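Local coordinates for ferritin like protein (Caulobacter vibrioides, PDB 3HL1), which is of unknown function but belongs to the ferritin-like family of helical proteins and probably binds metal, at residues Tyr28-Leu33 and Gly302-Cys307; Tyr34-Lys37 and Pro43-Leu46; Thr254-Gly259 and Glu264-Leu269; Asp20-Thr25 and Met55-Leu60. All coordinates share one frame; numbering follows the deposited sequence.

Interaction 1 (Tyr28-Leu33 and Gly302-Cys307); sequences YYLTVL and GDILSC
Ile304 pushes its CD1 methyl against the side chain of Leu30, where it meets both the CB of Leu30 and, 3.8 Å away, that residue's CD1. The two side chains cross at about a right angle, so the overlap is a methyl set across a short hydrocarbon stem and not two chains lying alongside. In Ile304, CG1 stands anti to the carbonyl carbon (chi1 -59°) and CD1 continues outward in an extended line, giving the reach; CG2, anti to the backbone N, sits 4.0 Å from the carbonyl O of Leu30. CG2 also grazes the backbone of Thr31, whose CA is 6.8 Å from the CA of Ile304, the closest pair of CA atoms between the segments. The hydroxyl of Thr31 takes no part across this face: OG1 hydrogen-bonds to Pro27 O and to Tyr316 OH. No hydrogen bond joins the two segments; the contact is apolar packing, a small patch joining helix 8-35 to the C-terminal helix 292-309, and Thr31 O, bonded to Trp308 NE1, adds a polar tie between the same helices. Around it, Val51 of helix 42-67 touches Leu30, Leu269 of helix 261-283 packs on Ile304, and the tail residues Pro314 and Tyr316 touch Ile304.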
loop_
_atom_site.group_PDB
_atom_site.type_symbol
_atom_site.label_atom_id
_atom_site.label_comp_id
_atom_site.label_asym_id
_atom_site.label_seq_id
_atom_site.Cartn_x
_atom_site.Cartn_y
_atom_site.Cartn_z
ATOM N N TYR A 28 -6.208 -2.547 4.554
ATOM C CA TYR A 28 -6.405 -3.964 4.343
ATOM C C TYR A 28 -5.559 -4.806 5.316
ATOM O O TYR A 28 -6.110 -5.642 5.984
ATOM C CB TYR A 28 -6.135 -4.381 2.873
ATOM C CG TYR A 28 -6.812 -5.676 2.484
ATOM C CD1 TYR A 28 -6.188 -6.908 2.733
ATOM C CD2 TYR A 28 -8.103 -5.685 1.909
ATOM C CE1 TYR A 28 -6.821 -8.113 2.404
ATOM C CE2 TYR A 28 -8.744 -6.891 1.576
ATOM C CZ TYR A 28 -8.085 -8.083 1.823
ATOM O OH TYR A 28 -8.699 -9.226 1.563
ATOM N N TYR A 29 -4.256 -4.612 5.320
ATOM C CA TYR A 29 -3.330 -5.318 6.149
ATOM C C TYR A 29 -3.556 -5.004 7.623
ATOM O O TYR A 29 -3.405 -5.868 8.456
ATOM C CB TYR A 29 -1.885 -4.968 5.794
ATOM C CG TYR A 29 -1.362 -5.445 4.450
ATOM C CD1 TYR A 29 -2.212 -5.983 3.463
ATOM C CD2 TYR A 29 -0.047 -5.140 4.077
ATOM C CE1 TYR A 29 -1.722 -6.360 2.222
ATOM C CE2 TYR A 29 0.429 -5.449 2.797
ATOM C CZ TYR A 29 -0.391 -6.071 1.883
ATOM O OH TYR A 29 0.099 -6.361 0.601
ATOM N N LEU A 30 -3.833 -3.749 7.953
ATOM C CA LEU A 30 -4.053 -3.354 9.339
ATOM C C LEU A 30 -5.271 -4.048 9.926
ATOM O O LEU A 30 -5.262 -4.489 11.100
ATOM C CB LEU A 30 -4.230 -1.830 9.474
ATOM C CG LEU A 30 -2.957 -0.960 9.430
ATOM C CD1 LEU A 30 -3.338 0.560 9.324
ATOM C CD2 LEU A 30 -1.989 -1.299 10.621
ATOM N N THR A 31 -6.328 -4.122 9.125
ATOM C CA THR A 31 -7.584 -4.792 9.502
ATOM C C THR A 31 -7.336 -6.267 9.821
ATOM O O THR A 31 -7.775 -6.731 10.869
ATOM C CB THR A 31 -8.676 -4.582 8.441
ATOM O OG1 THR A 31 -8.878 -3.168 8.313
ATOM C CG2 THR A 31 -10.001 -5.281 8.886
ATOM N N VAL A 32 -6.573 -6.957 8.971
ATOM C CA VAL A 32 -6.124 -8.356 9.261
ATOM C C VAL A 32 -5.266 -8.410 10.500
ATOM O O VAL A 32 -5.505 -9.238 11.367
ATOM C CB VAL A 32 -5.374 -8.974 8.055
ATOM C CG1 VAL A 32 -4.744 -10.353 8.389
ATOM C CG2 VAL A 32 -6.345 -8.998 6.868
ATOM N N LEU A 33 -4.263 -7.546 10.586
ATOM C CA LEU A 33 -3.352 -7.533 11.731
ATOM C C LEU A 33 -4.077 -7.507 13.058
ATOM O O LEU A 33 -3.894 -8.349 13.906
ATOM C CB LEU A 33 -2.423 -6.307 11.669
ATOM C CG LEU A 33 -1.355 -6.138 12.716
ATOM C CD1 LEU A 33 -0.367 -7.395 12.709
ATOM C CD2 LEU A 33 -0.640 -4.755 12.599
ATOM N N GLY A 302 -4.989 1.686 17.819
ATOM C CA GLY A 302 -5.922 1.546 18.923
ATOM C C GLY A 302 -7.381 1.596 18.494
ATOM O O GLY A 302 -8.223 0.817 18.985
ATOM N N ASP A 303 -7.708 2.484 17.558
ATOM C CA ASP A 303 -9.045 2.547 16.973
ATOM C C ASP A 303 -9.488 1.274 16.226
ATOM O O ASP A 303 -10.654 0.837 16.308
ATOM C CB ASP A 303 -9.126 3.662 15.909
ATOM C CG ASP A 303 -9.026 5.042 16.467
ATOM O OD1 ASP A 303 -9.145 5.237 17.675
ATOM O OD2 ASP A 303 -8.737 5.960 15.671
ATOM N N ILE A 304 -8.568 0.706 15.456
ATOM C CA ILE A 304 -8.824 -0.519 14.682
ATOM C C ILE A 304 -9.026 -1.702 15.626
ATOM O O ILE A 304 -9.948 -2.519 15.485
ATOM C CB ILE A 304 -7.657 -0.793 13.679
ATOM C CG1 ILE A 304 -7.522 0.382 12.736
ATOM C CG2 ILE A 304 -7.899 -2.086 12.913
ATOM C CD1 ILE A 304 -6.179 0.426 11.918
ATOM N N LEU A 305 -8.150 -1.824 16.603
ATOM C CA LEU A 305 -8.296 -2.903 17.599
ATOM C C LEU A 305 -9.610 -2.781 18.357
ATOM O O LEU A 305 -10.286 -3.762 18.655
ATOM C CB LEU A 305 -7.152 -2.879 18.593
ATOM C CG LEU A 305 -7.157 -3.905 19.719
ATOM C CD1 LEU A 305 -7.238 -5.314 19.177
ATOM C CD2 LEU A 305 -5.900 -3.721 20.539
ATOM N N SER A 306 -9.986 -1.559 18.657
ATOM C CA SER A 306 -11.181 -1.351 19.449
ATOM C C SER A 306 -12.437 -1.787 18.676
ATOM O O SER A 306 -13.324 -2.420 19.256
ATOM C CB SER A 306 -11.252 0.088 19.953
ATOM O OG SER A 306 -12.576 0.345 20.337
ATOM N N CYS A 307 -12.481 -1.572 17.363
ATOM C CA CYS A 307 -13.555 -2.117 16.524
ATOM C C CYS A 307 -13.681 -3.614 16.665
ATOM O O CYS A 307 -14.750 -4.131 16.981
ATOM C CB CYS A 307 -13.356 -1.771 15.048
ATOM S SG CYS A 307 -13.588 -0.026 14.634
#

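Interaction 2 (Tyr34-Lys37 and Pro43-Leu46); sequences YSIK and PYRL
Tyr44 reaches from the first turn of helix 42-67 across to Ile36 and Tyr34, and its atoms meet them in order. At the root, CB of Tyr44 lies 4.1 Å from CD1 of Ile36. CG is anti to the backbone N (chi1 -170°), which swings the ring out from its helix and toward the end of helix 8-35. One edge of the ring then faces Ile36: CD2 of Tyr44 is 3.9 Å from CB of Ile36, which lies near the plane of the ring, so the isoleucine abuts the rim and does not cover a face. Farther out, CE2 of Tyr44 passes 4.1 Å from the backbone O of Ile36. At the tip, OH of Tyr44 comes up to the ring of Tyr34, 3.6 Å from its CE1, and the two tyrosines are set obliquely to one another. Tyr34 starts out pointing away from helix 42-67, but the CD1-CE1 side of its ring comes back to meet Tyr44 OH.

Ile36 answers with its long branch. Its CD1 lies over the start of the helix, 3.8 Å from the backbone N of Tyr44 and 4.3 Å from CB of Pro43. No hydrogen bond crosses between the segments; they meet by hydrocarbon and ring packing, where the chain turns back between two antiparallel helices. Helix 292-309 backs Tyr34 through Ile304, Leu305 and Trp308, Pro247 lies against Ile36, and Ile240 of helix 233-242 touches Pro43.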
loop_
_atom_site.group_PDB
_atom_site.type_symbol
_atom_site.label_atom_id
_atom_site.label_comp_id
_atom_site.label_asym_id
_atom_site.label_seq_id
_atom_site.Cartn_x
_atom_site.Cartn_y
_atom_site.Cartn_z
ATOM N N TYR A 34 -4.901 -6.502 13.247
ATOM C CA TYR A 34 -5.526 -6.293 14.556
ATOM C C TYR A 34 -6.621 -7.291 14.871
ATOM O O TYR A 34 -6.986 -7.433 16.044
ATOM C CB TYR A 34 -6.016 -4.843 14.700
ATOM C CG TYR A 34 -4.884 -3.892 14.970
ATOM C CD1 TYR A 34 -4.200 -3.929 16.174
ATOM C CD2 TYR A 34 -4.420 -3.019 13.980
ATOM C CE1 TYR A 34 -3.130 -3.088 16.423
ATOM C CE2 TYR A 34 -3.339 -2.185 14.220
ATOM C CZ TYR A 34 -2.715 -2.212 15.448
ATOM O OH TYR A 34 -1.665 -1.384 15.703
ATOM N N SER A 35 -7.059 -8.050 13.862
ATOM C CA SER A 35 -7.966 -9.189 14.102
ATOM C C SER A 35 -7.334 -10.323 14.893
ATOM O O SER A 35 -8.060 -11.076 15.521
ATOM C CB SER A 35 -8.562 -9.791 12.832
ATOM O OG SER A 35 -7.622 -10.657 12.192
ATOM N N ILE A 36 -6.008 -10.425 14.871
ATOM C CA ILE A 36 -5.298 -11.486 15.496
ATOM C C ILE A 36 -5.221 -11.174 16.976
ATOM O O ILE A 36 -4.635 -10.185 17.371
ATOM C CB ILE A 36 -3.888 -11.677 14.944
ATOM C CG1 ILE A 36 -3.988 -11.905 13.423
ATOM C CG2 ILE A 36 -3.222 -12.880 15.630
ATOM C CD1 ILE A 36 -2.629 -11.804 12.640
ATOM N N LYS A 37 -5.812 -12.039 17.787
ATOM C CA LYS A 37 -5.938 -11.756 19.213
ATOM C C LYS A 37 -4.591 -11.669 19.920
ATOM O O LYS A 37 -4.369 -10.785 20.762
ATOM C CB LYS A 37 -6.828 -12.810 19.890
ATOM C CG LYS A 37 -8.266 -12.799 19.484
ATOM C CD LYS A 37 -9.089 -13.819 20.323
ATOM C CE LYS A 37 -10.551 -13.872 19.911
ATOM N NZ LYS A 37 -11.352 -14.781 20.823
ATOM N N PRO A 43 2.152 -14.769 12.607
ATOM C CA PRO A 43 1.498 -14.037 11.515
ATOM C C PRO A 43 1.289 -12.585 11.878
ATOM O O PRO A 43 1.380 -11.697 11.030
ATOM C CB PRO A 43 0.152 -14.757 11.358
ATOM C CG PRO A 43 0.346 -16.084 12.045
ATOM C CD PRO A 43 1.234 -15.765 13.177
ATOM N N TYR A 44 1.076 -12.322 13.151
ATOM C CA TYR A 44 0.968 -10.932 13.602
ATOM C C TYR A 44 2.251 -10.145 13.361
ATOM O O TYR A 44 2.215 -9.072 12.796
ATOM C CB TYR A 44 0.604 -10.869 15.068
ATOM C CG TYR A 44 0.256 -9.495 15.544
ATOM C CD1 TYR A 44 1.247 -8.573 15.888
ATOM C CD2 TYR A 44 -1.060 -9.142 15.743
ATOM C CE1 TYR A 44 0.916 -7.300 16.370
ATOM C CE2 TYR A 44 -1.383 -7.910 16.250
ATOM C CZ TYR A 44 -0.391 -6.990 16.534
ATOM O OH TYR A 44 -0.756 -5.779 17.038
ATOM N N ARG A 45 3.388 -10.686 13.781
ATOM C CA ARG A 45 4.657 -9.979 13.603
ATOM C C ARG A 45 5.075 -9.890 12.116
ATOM O O ARG A 45 5.679 -8.907 11.696
ATOM C CB ARG A 45 5.733 -10.603 14.499
ATOM C CG ARG A 45 5.562 -10.193 16.011
ATOM C CD ARG A 45 5.469 -11.378 16.985
ATOM N NE ARG A 45 6.665 -11.625 17.806
ATOM C CZ ARG A 45 6.905 -11.126 19.029
ATOM N NH1 ARG A 45 6.066 -10.278 19.633
ATOM N NH2 ARG A 45 8.030 -11.462 19.658
ATOM N N LEU A 46 4.735 -10.891 11.317
ATOM C CA LEU A 46 4.997 -10.816 9.877
ATOM C C LEU A 46 4.205 -9.703 9.219
ATOM O O LEU A 46 4.743 -8.953 8.422
ATOM C CB LEU A 46 4.696 -12.132 9.158
ATOM C CG LEU A 46 5.614 -13.344 9.457
ATOM C CD1 LEU A 46 5.128 -14.575 8.618
ATOM C CD2 LEU A 46 7.097 -12.983 9.175
#

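Interaction 3 (Thr254-Gly259 and Glu264-Leu269); sequences TDPPAG and EAQARL
Thr254 to Gly259 form an irregular strip of chain that passes the helix bearing Gln266 and Glu264, with CA of Pro256 9.0 Å from CA of Gln266 and the gap narrowing, in the conformer given, to 7.2 Å between the CA atoms of Gly259 and Glu264. Gln266 bridges the wider part. Its chain is extended beyond CG, which carries the amide out from the helix to the loop, and NE2 donates to Thr254 O at 3.2 Å along an almost straight path (172° at the hydrogen). The acceptor lies in the amide plane of Gln266, but the nitrogen approaches from above the carbonyl plane of Thr254, 52° out of it. NE2 also bonds to Val313 O, so one amide nitrogen joins this loop and the C-terminal tail to helix 261-283.

The other half of the amide rests against the ring of Pro256, with OE1 of Gln266 3.3 Å from CD and 3.4 Å from CG of the proline. At the narrower end, OE2 of Glu264 and O of Gly259 lie 3.5 Å apart with no bond between them, a doubtful approach because Gly259 has two conformers. Within the loop, Thr254 OG1 donates to Asp255 OD1 from above the carboxylate plane. Thr254 O and Val313 O together grip NE2 of Gln266, which should hold the amide against flipping and leave OE1 facing the ring carbons of a proline, a residue with no N-H to offer.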
loop_
_atom_site.group_PDB
_atom_site.type_symbol
_atom_site.label_atom_id
_atom_site.label_comp_id
_atom_site.label_asym_id
_atom_site.label_seq_id
_atom_site.Cartn_x
_atom_site.Cartn_y
_atom_site.Cartn_z
ATOM N N THR A 254 -19.724 -6.505 9.697
ATOM C CA THR A 254 -19.393 -5.344 8.917
ATOM C C THR A 254 -20.350 -4.184 9.249
ATOM O O THR A 254 -19.979 -3.021 9.150
ATOM C CB THR A 254 -19.382 -5.732 7.369
ATOM O OG1 THR A 254 -20.696 -6.124 6.963
ATOM C CG2 THR A 254 -18.478 -6.915 7.112
ATOM N N ASP A 255 -21.581 -4.499 9.651
ATOM C CA ASP A 255 -22.606 -3.471 9.863
ATOM C C ASP A 255 -23.236 -3.648 11.221
ATOM O O ASP A 255 -24.343 -4.198 11.355
ATOM C CB ASP A 255 -23.674 -3.469 8.763
ATOM C CG ASP A 255 -23.143 -2.961 7.437
ATOM O OD1 ASP A 255 -22.752 -3.792 6.576
ATOM O OD2 ASP A 255 -23.091 -1.724 7.256
ATOM N N PRO A 256 -22.533 -3.188 12.268
ATOM C CA PRO A 256 -23.150 -3.303 13.613
ATOM C C PRO A 256 -24.373 -2.359 13.700
ATOM O O PRO A 256 -24.530 -1.456 12.860
ATOM C CB PRO A 256 -22.036 -2.857 14.544
ATOM C CG PRO A 256 -21.237 -1.865 13.710
ATOM C CD PRO A 256 -21.213 -2.533 12.322
ATOM N N PRO A 257 -25.233 -2.583 14.674
ATOM C CA PRO A 257 -26.409 -1.738 14.886
ATOM C C PRO A 257 -26.047 -0.257 15.054
ATOM O O PRO A 257 -25.078 0.078 15.726
ATOM C CB PRO A 257 -27.003 -2.288 16.169
ATOM C CG PRO A 257 -26.409 -3.652 16.326
ATOM C CD PRO A 257 -25.123 -3.666 15.664
ATOM N N ALA A 258 -26.972 0.530 14.522
ATOM C CA ALA A 258 -27.156 1.910 14.824
ATOM C C ALA A 258 -27.242 2.059 16.319
ATOM O O ALA A 258 -27.953 1.310 17.039
ATOM C CB ALA A 258 -28.458 2.403 14.176
ATOM N N GLY A 259 -26.508 3.041 16.792
ATOM C CA GLY A 259 -26.449 3.281 18.201
ATOM C C GLY A 259 -25.378 2.455 18.868
ATOM O O GLY A 259 -24.913 2.843 19.924
ATOM N N GLU A 264 -20.100 3.122 16.835
ATOM C CA GLU A 264 -19.387 4.288 17.305
ATOM C C GLU A 264 -17.894 4.111 17.255
ATOM O O GLU A 264 -17.184 5.069 16.959
ATOM C CB GLU A 264 -19.837 4.663 18.713
ATOM C CG GLU A 264 -21.297 5.104 18.750
ATOM C CD GLU A 264 -21.786 5.510 20.094
ATOM O OE1 GLU A 264 -20.990 5.510 21.039
ATOM O OE2 GLU A 264 -23.008 5.779 20.223
ATOM N N ALA A 265 -17.409 2.885 17.442
ATOM C CA ALA A 265 -15.995 2.551 17.235
ATOM C C ALA A 265 -15.601 2.738 15.765
ATOM O O ALA A 265 -14.543 3.331 15.454
ATOM C CB ALA A 265 -15.687 1.088 17.747
ATOM N N GLN A 266 -16.427 2.240 14.853
ATOM C CA GLN A 266 -16.238 2.518 13.451
ATOM C C GLN A 266 -16.211 4.001 13.162
ATOM O O GLN A 266 -15.406 4.454 12.369
ATOM C CB GLN A 266 -17.310 1.821 12.600
ATOM C CG GLN A 266 -17.186 0.332 12.563
ATOM C CD GLN A 266 -18.317 -0.353 11.792
ATOM O OE1 GLN A 266 -19.435 0.167 11.683
ATOM N NE2 GLN A 266 -18.006 -1.496 11.197
ATOM N N ALA A 267 -17.154 4.756 13.728
ATOM C CA ALA A 267 -17.229 6.167 13.421
ATOM C C ALA A 267 -15.959 6.870 13.857
ATOM O O ALA A 267 -15.485 7.761 13.165
ATOM C CB ALA A 267 -18.416 6.816 14.052
ATOM N N ARG A 268 -15.440 6.488 15.026
ATOM C CA ARG A 268 -14.191 7.073 15.512
ATOM C C ARG A 268 -13.009 6.774 14.569
ATOM O O ARG A 268 -12.187 7.655 14.269
ATOM C CB ARG A 268 -13.941 6.628 16.927
ATOM C CG ARG A 268 -12.560 6.827 17.348
ATOM C CD ARG A 268 -12.331 6.407 18.748
ATOM N NE ARG A 268 -11.030 6.957 19.064
ATOM C CZ ARG A 268 -10.798 8.041 19.790
ATOM N NH1 ARG A 268 -11.793 8.703 20.406
ATOM N NH2 ARG A 268 -9.528 8.432 19.936
ATOM N N LEU A 269 -12.941 5.555 14.075
ATOM C CA LEU A 269 -11.933 5.182 13.121
ATOM C C LEU A 269 -12.031 5.956 11.806
ATOM O O LEU A 269 -11.040 6.417 11.313
ATOM C CB LEU A 269 -11.961 3.667 12.857
ATOM C CG LEU A 269 -11.054 3.074 11.747
ATOM C CD1 LEU A 269 -9.579 3.539 12.035
ATOM C CD2 LEU A 269 -11.191 1.576 11.743
#

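Interaction 4 (Asp20-Thr25 and Met55-Leu60); sequences DLELWT and MLHAQL
Glu22 and His57 meet because Glu22 is bent at its second torsion (chi2 -71°), which turns the carboxylate alongside the CB and ND1 of His57; the histidine's own first torsion, with CG beside the backbone N, places CB and the ND1 edge against that carboxylate while the far end of the ring, with NE2, leads away. The pair fits the pattern of ferritin-like four-helix bundles, in which a glutamate on one helix faces a Glu-x-x-His sequence on the next; Glu54 and His57 make up that sequence here, and OE1 of Glu54 lies close to OE1 of Glu22. The pattern is consistent with a metal-binding centre, as in diiron relatives.

His57 ND1 donates to OE1 of Glu22 at 3.1 Å, and the bond is bent, with 140° at the hydrogen. OE1 lies in the plane of the imidazole at its edge, whereas the nitrogen comes from above the carboxylate plane; the two planes are 83° apart. CB of His57 lies 3.2 Å from the same OE1. Alongside them the helices come close, with 5.9 Å between the CA atoms of Glu22 and Ala58, consistent with the small side chain of Ala58, and CB of Glu22 rests 4.4 Å from Ala58 N.

Both groups have second partners. Tyr148 OH bonds to the other carboxylate oxygen, OE2 of Glu22, and Gln205 OE1 to NE2 of His57. An unidentified molecule, probably from the crystallisation liquor, has its O4 hydrogen-bonded to OE2 of Glu22 and weakly to ND1 of His57.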
loop_
_atom_site.group_PDB
_atom_site.type_symbol
_atom_site.label_atom_id
_atom_site.label_comp_id
_atom_site.label_asym_id
_atom_site.label_seq_id
_atom_site.Cartn_x
_atom_site.Cartn_y
_atom_site.Cartn_z
ATOM N N ASP A 20 -2.019 5.422 -4.553
ATOM C CA ASP A 20 -3.374 4.921 -4.218
ATOM C C ASP A 20 -3.334 3.427 -3.922
ATOM O O ASP A 20 -3.987 2.945 -2.989
ATOM C CB ASP A 20 -4.352 5.171 -5.341
ATOM C CG ASP A 20 -4.739 6.651 -5.496
ATOM O OD1 ASP A 20 -4.386 7.479 -4.675
ATOM O OD2 ASP A 20 -5.337 6.902 -6.543
ATOM N N LEU A 21 -2.527 2.693 -4.684
ATOM C CA LEU A 21 -2.442 1.250 -4.496
ATOM C C LEU A 21 -1.731 0.958 -3.202
ATOM O O LEU A 21 -2.210 0.157 -2.381
ATOM C CB LEU A 21 -1.733 0.570 -5.677
ATOM C CG LEU A 21 -1.513 -0.975 -5.569
ATOM C CD1 LEU A 21 -2.749 -1.786 -5.243
ATOM C CD2 LEU A 21 -0.970 -1.473 -6.869
ATOM N N GLU A 22 -0.615 1.651 -2.938
ATOM C CA GLU A 22 0.117 1.412 -1.660
ATOM C C GLU A 22 -0.808 1.713 -0.472
ATOM O O GLU A 22 -0.872 0.976 0.499
ATOM C CB GLU A 22 1.423 2.260 -1.542
ATOM C CG GLU A 22 2.448 1.974 -2.648
ATOM C CD GLU A 22 3.157 0.606 -2.571
ATOM O OE1 GLU A 22 3.178 0.014 -1.477
ATOM O OE2 GLU A 22 3.766 0.205 -3.610
ATOM N N LEU A 23 -1.504 2.835 -0.542
ATOM C CA LEU A 23 -2.424 3.230 0.529
ATOM C C LEU A 23 -3.547 2.194 0.715
ATOM O O LEU A 23 -3.931 1.842 1.859
ATOM C CB LEU A 23 -3.056 4.595 0.202
ATOM C CG LEU A 23 -3.973 5.129 1.338
ATOM C CD1 LEU A 23 -3.199 5.244 2.652
ATOM C CD2 LEU A 23 -4.621 6.450 1.021
ATOM N N TRP A 24 -4.122 1.737 -0.404
ATOM C CA TRP A 24 -5.161 0.714 -0.353
ATOM C C TRP A 24 -4.752 -0.511 0.485
ATOM O O TRP A 24 -5.561 -1.023 1.225
ATOM C CB TRP A 24 -5.607 0.317 -1.756
ATOM C CG TRP A 24 -6.713 -0.631 -1.814
ATOM C CD1 TRP A 24 -8.016 -0.344 -2.039
ATOM C CD2 TRP A 24 -6.619 -2.045 -1.770
ATOM N NE1 TRP A 24 -8.759 -1.472 -2.022
ATOM C CE2 TRP A 24 -7.930 -2.545 -1.889
ATOM C CE3 TRP A 24 -5.555 -2.949 -1.583
ATOM C CZ2 TRP A 24 -8.218 -3.901 -1.854
ATOM C CZ3 TRP A 24 -5.846 -4.312 -1.553
ATOM C CH2 TRP A 24 -7.160 -4.771 -1.678
ATOM N N THR A 25 -3.501 -0.949 0.417
ATOM C CA THR A 25 -3.041 -2.093 1.157
ATOM C C THR A 25 -2.970 -1.838 2.651
ATOM O O THR A 25 -3.032 -2.771 3.407
ATOM C CB THR A 25 -1.651 -2.591 0.726
ATOM O OG1 THR A 25 -0.686 -1.627 1.146
ATOM C CG2 THR A 25 -1.549 -2.842 -0.803
HETATM N N MSE A 55 3.793 1.695 4.438
HETATM C CA MSE A 55 3.801 3.119 4.797
HETATM C C MSE A 55 5.039 3.802 4.252
HETATM O O MSE A 55 4.955 4.879 3.655
HETATM C CB MSE A 55 3.732 3.272 6.319
HETATM C CG MSE A 55 2.379 2.866 6.883
HETATM SE SE MSE A 55 2.464 2.634 8.821
HETATM C CE MSE A 55 0.766 1.963 9.086
ATOM N N LEU A 56 6.184 3.159 4.431
ATOM C CA LEU A 56 7.422 3.595 3.810
ATOM C C LEU A 56 7.277 3.707 2.288
ATOM O O LEU A 56 7.719 4.708 1.723
ATOM C CB LEU A 56 8.602 2.666 4.184
ATOM C CG LEU A 56 9.882 2.942 3.395
ATOM C CD1 LEU A 56 10.426 4.292 3.858
ATOM C CD2 LEU A 56 10.941 1.833 3.462
ATOM N N HIS A 57 6.640 2.721 1.634
ATOM C CA HIS A 57 6.457 2.779 0.194
ATOM C C HIS A 57 5.695 4.021 -0.190
ATOM O O HIS A 57 6.062 4.679 -1.174
ATOM C CB HIS A 57 5.772 1.544 -0.402
ATOM C CG HIS A 57 6.519 0.271 -0.192
ATOM N ND1 HIS A 57 5.973 -0.964 -0.484
ATOM C CD2 HIS A 57 7.731 0.035 0.353
ATOM C CE1 HIS A 57 6.839 -1.902 -0.139
ATOM N NE2 HIS A 57 7.909 -1.326 0.375
ATOM N N ALA A 58 4.629 4.326 0.550
ATOM C CA ALA A 58 3.834 5.532 0.293
ATOM C C ALA A 58 4.709 6.783 0.328
ATOM O O ALA A 58 4.645 7.624 -0.581
ATOM C CB ALA A 58 2.625 5.642 1.276
ATOM N N GLN A 59 5.509 6.918 1.382
ATOM C CA GLN A 59 6.456 8.016 1.509
ATOM C C GLN A 59 7.438 8.122 0.329
ATOM O O GLN A 59 7.710 9.219 -0.162
ATOM C CB GLN A 59 7.244 7.884 2.825
ATOM C CG GLN A 59 8.444 8.834 2.898
ATOM C CD GLN A 59 9.157 8.771 4.215
ATOM O OE1 GLN A 59 8.592 9.152 5.244
ATOM N NE2 GLN A 59 10.411 8.287 4.198
ATOM N N LEU A 60 7.962 6.984 -0.111
ATOM C CA LEU A 60 8.943 6.937 -1.203
ATOM C C LEU A 60 8.326 7.354 -2.492
ATOM O O LEU A 60 8.967 8.084 -3.286
ATOM C CB LEU A 60 9.566 5.532 -1.317
ATOM C CG LEU A 60 10.387 5.065 -0.076
ATOM C CD1 LEU A 60 11.072 3.725 -0.380
ATOM C CD2 LEU A 60 11.385 6.098 0.328
#

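From the N terminus, helix 8-35 contributes first to interaction 4, then to interaction 1, then to interaction 2. Interaction 2 closes first, across the short turn into helix 42-67, and lies within the longer loop that interaction 4 closes between the same two antiparallel helices, about 20 Å away, centre to centre. Interaction 1 closes only near the C terminus and encloses both interactions 2 and 3, whereas it crosses interaction 4. Interaction 3 is a local closure, earlier in the chain than the second segment of interaction 1, fastening a surface loop to helix 261-283. Interaction 1 touches its neighbours directly: Leu33 packs on Tyr44 of interaction 2, and Asp303 forms a salt bridge with Arg268 of interaction 3.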